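SAM-dependent O-methyltransferase (Leptospira interrogans, PDB 2HNK) probably transfers a methyl group from S-adenosylmethionine to a hydroxyl oxygen of its substrate, and here holds S-adenosylhomocysteine, the spent form of that cofactor. Local coordinates at residues L52-L55 against T56-G60; I6-E10 against S11-Y15. One frame throughout, in Å; residues are numbered along the deposited sequence.

Contact 1: residues L52-L55 against T56-G60; sequences LNIL and TKISG. With SO4 (sulfate ion), chain D.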
ATOM      1  N   LEU C  52       1.995   3.161  -6.510  1.00 22.56           N
ATOM      2  CA  LEU C  52       2.301   1.993  -7.347  1.00 23.06           C
ATOM      3  C   LEU C  52       3.803   1.668  -7.304  1.00 23.33           C
ATOM      4  O   LEU C  52       4.193   0.511  -7.201  1.00 22.58           O
ATOM      5  CB  LEU C  52       1.833   2.214  -8.794  1.00 22.85           C
ATOM      6  CG  LEU C  52       0.345   2.524  -9.038  1.00 22.86           C
ATOM      7  CD1 LEU C  52       0.071   2.808 -10.515  1.00 22.16           C
ATOM      8  CD2 LEU C  52      -0.568   1.420  -8.519  1.00 21.41           C
ATOM      9  N   ASN C  53       4.625   2.714  -7.366  1.00 23.86           N
ATOM     10  CA  ASN C  53       6.066   2.587  -7.252  1.00 24.62           C
ATOM     11  C   ASN C  53       6.476   1.860  -5.963  1.00 24.53           C
ATOM     12  O   ASN C  53       7.124   0.817  -6.025  1.00 24.47           O
ATOM     13  CB  ASN C  53       6.732   3.967  -7.375  1.00 25.23           C
ATOM     14  CG  ASN C  53       8.246   3.881  -7.515  1.00 26.69           C
ATOM     15  OD1 ASN C  53       8.953   3.621  -6.551  1.00 29.57           O
ATOM     16  ND2 ASN C  53       8.744   4.117  -8.719  1.00 28.98           N
ATOM     17  N   ILE C  54       6.058   2.378  -4.807  1.00 24.32           N
ATOM     18  CA  ILE C  54       6.432   1.777  -3.527  1.00 24.32           C
ATOM     19  C   ILE C  54       5.915   0.340  -3.379  1.00 23.90           C
ATOM     20  O   ILE C  54       6.636  -0.545  -2.911  1.00 23.31           O
ATOM     21  CB  ILE C  54       6.058   2.684  -2.303  1.00 24.59           C
ATOM     22  CG1 ILE C  54       6.961   2.384  -1.109  1.00 25.74           C
ATOM     23  CG2 ILE C  54       4.593   2.547  -1.888  1.00 25.19           C
ATOM     24  CD1 ILE C  54       7.977   3.454  -0.842  1.00 27.18           C
ATOM     25  N   LEU C  55       4.674   0.112  -3.802  1.00 23.82           N
ATOM     26  CA  LEU C  55       4.075  -1.219  -3.765  1.00 23.74           C
ATOM     27  C   LEU C  55       4.844  -2.232  -4.607  1.00 23.26           C
ATOM     28  O   LEU C  55       4.990  -3.381  -4.212  1.00 23.12           O
ATOM     29  CB  LEU C  55       2.623  -1.162  -4.229  1.00 23.69           C
ATOM     30  CG  LEU C  55       1.442  -1.293  -3.256  1.00 25.19           C
ATOM     31  CD1 LEU C  55       1.742  -0.959  -1.797  1.00 24.53           C
ATOM     32  CD2 LEU C  55       0.252  -0.470  -3.783  1.00 24.22           C
ATOM     33  N   THR C  56       5.331  -1.804  -5.766  1.00 23.16           N
ATOM     34  CA  THR C  56       6.132  -2.683  -6.628  1.00 23.18           C
ATOM     35  C   THR C  56       7.408  -3.122  -5.905  1.00 22.96           C
ATOM     36  O   THR C  56       7.750  -4.297  -5.902  1.00 23.01           O
ATOM     37  CB  THR C  56       6.462  -1.999  -7.969  1.00 23.31           C
ATOM     38  OG1 THR C  56       5.238  -1.712  -8.650  1.00 23.02           O
ATOM     39  CG2 THR C  56       7.340  -2.889  -8.855  1.00 22.60           C
ATOM     40  N   LYS C  57       8.075  -2.164  -5.270  1.00 22.72           N
ATOM     41  CA  LYS C  57       9.291  -2.419  -4.502  1.00 22.96           C
ATOM     42  C   LYS C  57       9.057  -3.287  -3.262  1.00 22.80           C
ATOM     43  O   LYS C  57       9.793  -4.237  -3.023  1.00 23.17           O
ATOM     44  CB  LYS C  57       9.954  -1.092  -4.114  1.00 22.85           C
ATOM     45  CG  LYS C  57      10.258  -0.207  -5.290  1.00 22.98           C
ATOM     46  CD  LYS C  57      11.163   0.944  -4.907  1.00 24.27           C
ATOM     47  CE  LYS C  57      11.694   1.633  -6.151  1.00 24.88           C
ATOM     48  NZ  LYS C  57      12.686   2.688  -5.810  1.00 28.44           N
ATOM     49  N   ILE C  58       8.025  -2.961  -2.490  1.00 22.81           N
ATOM     50  CA  ILE C  58       7.672  -3.698  -1.279  1.00 22.80           C
ATOM     51  C   ILE C  58       7.365  -5.158  -1.622  1.00 22.54           C
ATOM     52  O   ILE C  58       7.837  -6.070  -0.945  1.00 22.56           O
ATOM     53  CB  ILE C  58       6.454  -3.028  -0.542  1.00 22.73           C
ATOM     54  CG1 ILE C  58       6.854  -1.677   0.059  1.00 23.50           C
ATOM     55  CG2 ILE C  58       5.870  -3.933   0.530  1.00 22.27           C
ATOM     56  CD1 ILE C  58       5.653  -0.818   0.511  1.00 22.88           C
ATOM     57  N   SER C  59       6.589  -5.365  -2.685  1.00 22.22           N
ATOM     58  CA  SER C  59       6.171  -6.699  -3.102  1.00 22.02           C
ATOM     59  C   SER C  59       7.294  -7.582  -3.665  1.00 22.14           C
ATOM     60  O   SER C  59       7.148  -8.805  -3.733  1.00 22.49           O
ATOM     61  CB  SER C  59       5.046  -6.592  -4.133  1.00 21.61           C
ATOM     62  OG  SER C  59       5.527  -6.093  -5.364  1.00 21.19           O
ATOM     63  N   GLY C  60       8.398  -6.968  -4.079  1.00 22.34           N
ATOM     64  CA  GLY C  60       9.504  -7.695  -4.716  1.00 22.60           C
ATOM     65  C   GLY C  60       9.192  -8.183  -6.124  1.00 23.03           C
ATOM     66  O   GLY C  60       9.938  -8.986  -6.680  1.00 23.18           O
TER
HETATM   67  S   SO4 D1001      15.876   0.145  -4.664  1.00 35.52           S
HETATM   68  O1  SO4 D1001      15.642  -0.387  -3.332  1.00 37.09           O
HETATM   69  O2  SO4 D1001      14.918   1.199  -4.971  1.00 36.93           O
HETATM   70  O3  SO4 D1001      17.204   0.715  -4.747  1.00 37.94           O
HETATM   71  O4  SO4 D1001      15.737  -0.946  -5.616  1.00 37.98           O

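Contact 2: residues I6-E10 against S11-Y15; sequences ISLTE and SLEEY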
ATOM      1  N   ILE C   6      -9.562  11.159   6.817  1.00 37.65           N
ATOM      2  CA  ILE C   6      -9.372  12.594   6.821  1.00 37.14           C
ATOM      3  C   ILE C   6     -10.077  13.265   5.635  1.00 37.20           C
ATOM      4  O   ILE C   6     -10.048  12.760   4.516  1.00 36.89           O
ATOM      5  CB  ILE C   6      -7.851  12.934   6.832  1.00 37.13           C
ATOM      6  CG1 ILE C   6      -7.614  14.437   7.051  1.00 36.61           C
ATOM      7  CG2 ILE C   6      -7.145  12.398   5.565  1.00 36.33           C
ATOM      8  CD1 ILE C   6      -6.233  14.775   7.544  1.00 34.77           C
ATOM      9  N   SER C   7     -10.729  14.392   5.903  1.00 37.40           N
ATOM     10  CA  SER C   7     -11.274  15.237   4.848  1.00 37.81           C
ATOM     11  C   SER C   7     -10.134  15.973   4.162  1.00 37.59           C
ATOM     12  O   SER C   7      -9.398  16.718   4.802  1.00 37.76           O
ATOM     13  CB  SER C   7     -12.262  16.250   5.419  1.00 38.01           C
ATOM     14  OG  SER C   7     -13.273  15.607   6.169  1.00 39.60           O
ATOM     15  N   LEU C   8      -9.984  15.745   2.864  1.00 37.33           N
ATOM     16  CA  LEU C   8      -8.933  16.385   2.094  1.00 37.32           C
ATOM     17  C   LEU C   8      -9.393  17.717   1.545  1.00 37.23           C
ATOM     18  O   LEU C   8     -10.525  17.851   1.089  1.00 37.44           O
ATOM     19  CB  LEU C   8      -8.463  15.484   0.950  1.00 37.17           C
ATOM     20  CG  LEU C   8      -7.739  14.210   1.377  1.00 37.31           C
ATOM     21  CD1 LEU C   8      -7.642  13.260   0.207  1.00 37.89           C
ATOM     22  CD2 LEU C   8      -6.364  14.521   1.935  1.00 36.93           C
ATOM     23  N   THR C   9      -8.506  18.701   1.612  1.00 37.03           N
ATOM     24  CA  THR C   9      -8.740  20.005   1.019  1.00 36.73           C
ATOM     25  C   THR C   9      -7.658  20.220  -0.025  1.00 36.92           C
ATOM     26  O   THR C   9      -6.691  19.455  -0.077  1.00 37.12           O
ATOM     27  CB  THR C   9      -8.662  21.117   2.076  1.00 36.73           C
ATOM     28  OG1 THR C   9      -7.368  21.097   2.692  1.00 35.65           O
ATOM     29  CG2 THR C   9      -9.740  20.926   3.138  1.00 35.85           C
ATOM     30  N   GLU C  10      -7.827  21.246  -0.853  1.00 36.58           N
ATOM     31  CA  GLU C  10      -6.827  21.632  -1.841  1.00 36.92           C
ATOM     32  C   GLU C  10      -5.479  21.868  -1.178  1.00 36.24           C
ATOM     33  O   GLU C  10      -4.448  21.376  -1.636  1.00 36.11           O
ATOM     34  CB  GLU C  10      -7.246  22.925  -2.543  1.00 37.41           C
ATOM     35  CG  GLU C  10      -7.735  22.775  -3.964  1.00 40.07           C
ATOM     36  CD  GLU C  10      -7.446  24.023  -4.792  1.00 43.32           C
ATOM     37  OE1 GLU C  10      -6.646  23.922  -5.749  1.00 44.78           O
ATOM     38  OE2 GLU C  10      -7.998  25.108  -4.479  1.00 44.95           O
ATOM     39  N   SER C  11      -5.507  22.647  -0.102  1.00 35.83           N
ATOM     40  CA  SER C  11      -4.317  22.990   0.661  1.00 35.27           C
ATOM     41  C   SER C  11      -3.582  21.747   1.181  1.00 34.42           C
ATOM     42  O   SER C  11      -2.358  21.678   1.119  1.00 34.19           O
ATOM     43  CB  SER C  11      -4.702  23.910   1.822  1.00 35.28           C
ATOM     44  OG  SER C  11      -3.622  24.073   2.723  1.00 36.58           O
ATOM     45  N   LEU C  12      -4.340  20.781   1.692  1.00 33.60           N
ATOM     46  CA  LEU C  12      -3.779  19.558   2.250  1.00 33.02           C
ATOM     47  C   LEU C  12      -3.229  18.642   1.150  1.00 32.56           C
ATOM     48  O   LEU C  12      -2.229  17.954   1.356  1.00 31.98           O
ATOM     49  CB  LEU C  12      -4.816  18.842   3.132  1.00 32.94           C
ATOM     50  CG  LEU C  12      -4.435  17.656   4.037  1.00 33.55           C
ATOM     51  CD1 LEU C  12      -3.238  17.938   4.978  1.00 32.68           C
ATOM     52  CD2 LEU C  12      -5.643  17.206   4.836  1.00 33.08           C
ATOM     53  N   GLU C  13      -3.870  18.663  -0.018  1.00 31.94           N
ATOM     54  CA  GLU C  13      -3.397  17.910  -1.184  1.00 32.34           C
ATOM     55  C   GLU C  13      -2.085  18.465  -1.741  1.00 31.39           C
ATOM     56  O   GLU C  13      -1.217  17.711  -2.189  1.00 30.43           O
ATOM     57  CB  GLU C  13      -4.484  17.817  -2.271  1.00 31.97           C
ATOM     58  CG  GLU C  13      -5.663  16.922  -1.849  1.00 33.58           C
ATOM     59  CD  GLU C  13      -6.607  16.556  -2.986  1.00 34.34           C
ATOM     60  OE1 GLU C  13      -6.804  17.382  -3.909  1.00 37.85           O
ATOM     61  OE2 GLU C  13      -7.167  15.441  -2.946  1.00 36.76           O
ATOM     62  N   GLU C  14      -1.943  19.787  -1.687  1.00 31.16           N
ATOM     63  CA  GLU C  14      -0.694  20.443  -2.050  1.00 31.24           C
ATOM     64  C   GLU C  14       0.424  20.107  -1.052  1.00 30.18           C
ATOM     65  O   GLU C  14       1.569  19.886  -1.450  1.00 29.83           O
ATOM     66  CB  GLU C  14      -0.894  21.955  -2.171  1.00 31.75           C
ATOM     67  CG  GLU C  14       0.356  22.725  -2.613  1.00 35.41           C
ATOM     68  CD  GLU C  14       0.877  22.344  -4.011  1.00 40.24           C
ATOM     69  OE1 GLU C  14       2.053  22.659  -4.303  1.00 41.93           O
ATOM     70  OE2 GLU C  14       0.127  21.746  -4.825  1.00 42.36           O
ATOM     71  N   TYR C  15       0.080  20.056   0.232  1.00 29.20           N
ATOM     72  CA  TYR C  15       1.014  19.603   1.256  1.00 28.80           C
ATOM     73  C   TYR C  15       1.488  18.163   0.972  1.00 28.54           C
ATOM     74  O   TYR C  15       2.690  17.890   0.989  1.00 27.94           O
ATOM     75  CB  TYR C  15       0.400  19.711   2.664  1.00 28.24           C
ATOM     76  CG  TYR C  15       1.318  19.173   3.735  1.00 27.80           C
ATOM     77  CD1 TYR C  15       2.176  20.027   4.434  1.00 26.72           C
ATOM     78  CD2 TYR C  15       1.362  17.805   4.025  1.00 26.25           C
ATOM     79  CE1 TYR C  15       3.030  19.542   5.397  1.00 26.68           C
ATOM     80  CE2 TYR C  15       2.213  17.309   4.983  1.00 26.43           C
ATOM     81  CZ  TYR C  15       3.049  18.182   5.671  1.00 27.26           C
ATOM     82  OH  TYR C  15       3.902  17.706   6.632  1.00 26.86           O
TER

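Contact 1: residues L52-L55 against T56-G60
The flat peptide carbonyl of L52 is approached by T56 on both faces: the backbone N of T56 comes from one, and the hydroxyl OG1, 2.9 Å from L52 O, from the other, 35° out of the carbonyl plane. T56 OG1 can fold back this way because it stands beside its own backbone N (chi1 -61°). Two bonds from one residue thus grip L52 O, and the buried hydroxyl is satisfied within the helix. The amide of N53 is the other flat group; its OD1 lies 3.4 Å from CE of K57, where the two side chains cross obliquely. K57 runs on extended past it, and its NZ donates to O2 of a sulfate, probably from crystallisation, at 2.8 Å. The same NZ forms a salt bridge with D215 of the second subunit, and R229 of that subunit also binds the sulfate. I58 lays CD1 against CG1 of I54 at 3.8 Å, while its backbone N makes a nearly straight 2.8 Å bond to I54 O (N-H...O angle 167°). S59 N follows with a bond to L55 O, and G60, with positive phi, leaves the helix. On the inner side L52 and L55 pack on I178 of strand 175-180, and L52 also touches S74, a residue that binds S-adenosylhomocysteine. This is the C-terminal end of helix 46-59 leading into strand 63-67 of the Rossmann-like methyltransferase fold, with one side on the sheet and the other at the dimer interface.

Contact 2: residues I6-E10 against S11-Y15
S11, the second residue of the helix, sets its CB 4.0 Å from T9 OG1. At L12 the cap closes: its backbone N donates to T9 OG1 at 3.2 Å, with an N-H...O angle of 154°, which makes T9 the N-cap of the helix. T9 OG1 sits between its own backbone N and carbonyl carbon (chi1 59°), a position from which it meets both the N and the CB of L12. The L12 side chain turns back over the preceding loop; CD2 meets I6 CD1 tip to tip at 3.7 Å, and it also touches L8 CD2, the two leucines crossing at about a right angle. I6 and L8 thus give L12 apolar cover from the loop before the N-cap. E13 gives its backbone N to T9 O at 2.9 Å and sends an extended side chain past L8, with OE2 3.9 Å from L8 CD1. The carboxylate is bonded by backbone N atoms of K4 and N5 of the second subunit. E14 N continues the helical bonding to E10 O at 3.0 Å, while its carboxylate forms a salt bridge with R18 one turn on. Y15 OH is hydrogen-bonded to N205 of the second subunit, on its helix 196-210. Loop 6-10 and the start of helix 10-18 therefore lie about 25 Å from the centre of their own chain, against the partner subunit, where L12 and Y15 pack on L183 and V188 of the second subunit, in the chain that follows its strand 175-180.

Contact 1 is largely buried, within helix 46-59 and close to the sheet and the cofactor pocket; contact 2 is partly exposed, at the N-terminal edge of the chain, about 25 Å away between centres and away from the annotated sites. They share no helix or strand and do not touch. Each concerns a helix end: contact 1 the last turns, where one carbonyl takes both a backbone and a hydroxyl donor, and contact 2 the first turn, where a threonine oxygen accepts from the backbone. Both meet the second subunit: contact 1 through a lysine and isoleucines that meet serines, contact 2 through a glutamate, a tyrosine hydroxyl, loop backbone and apolar packing.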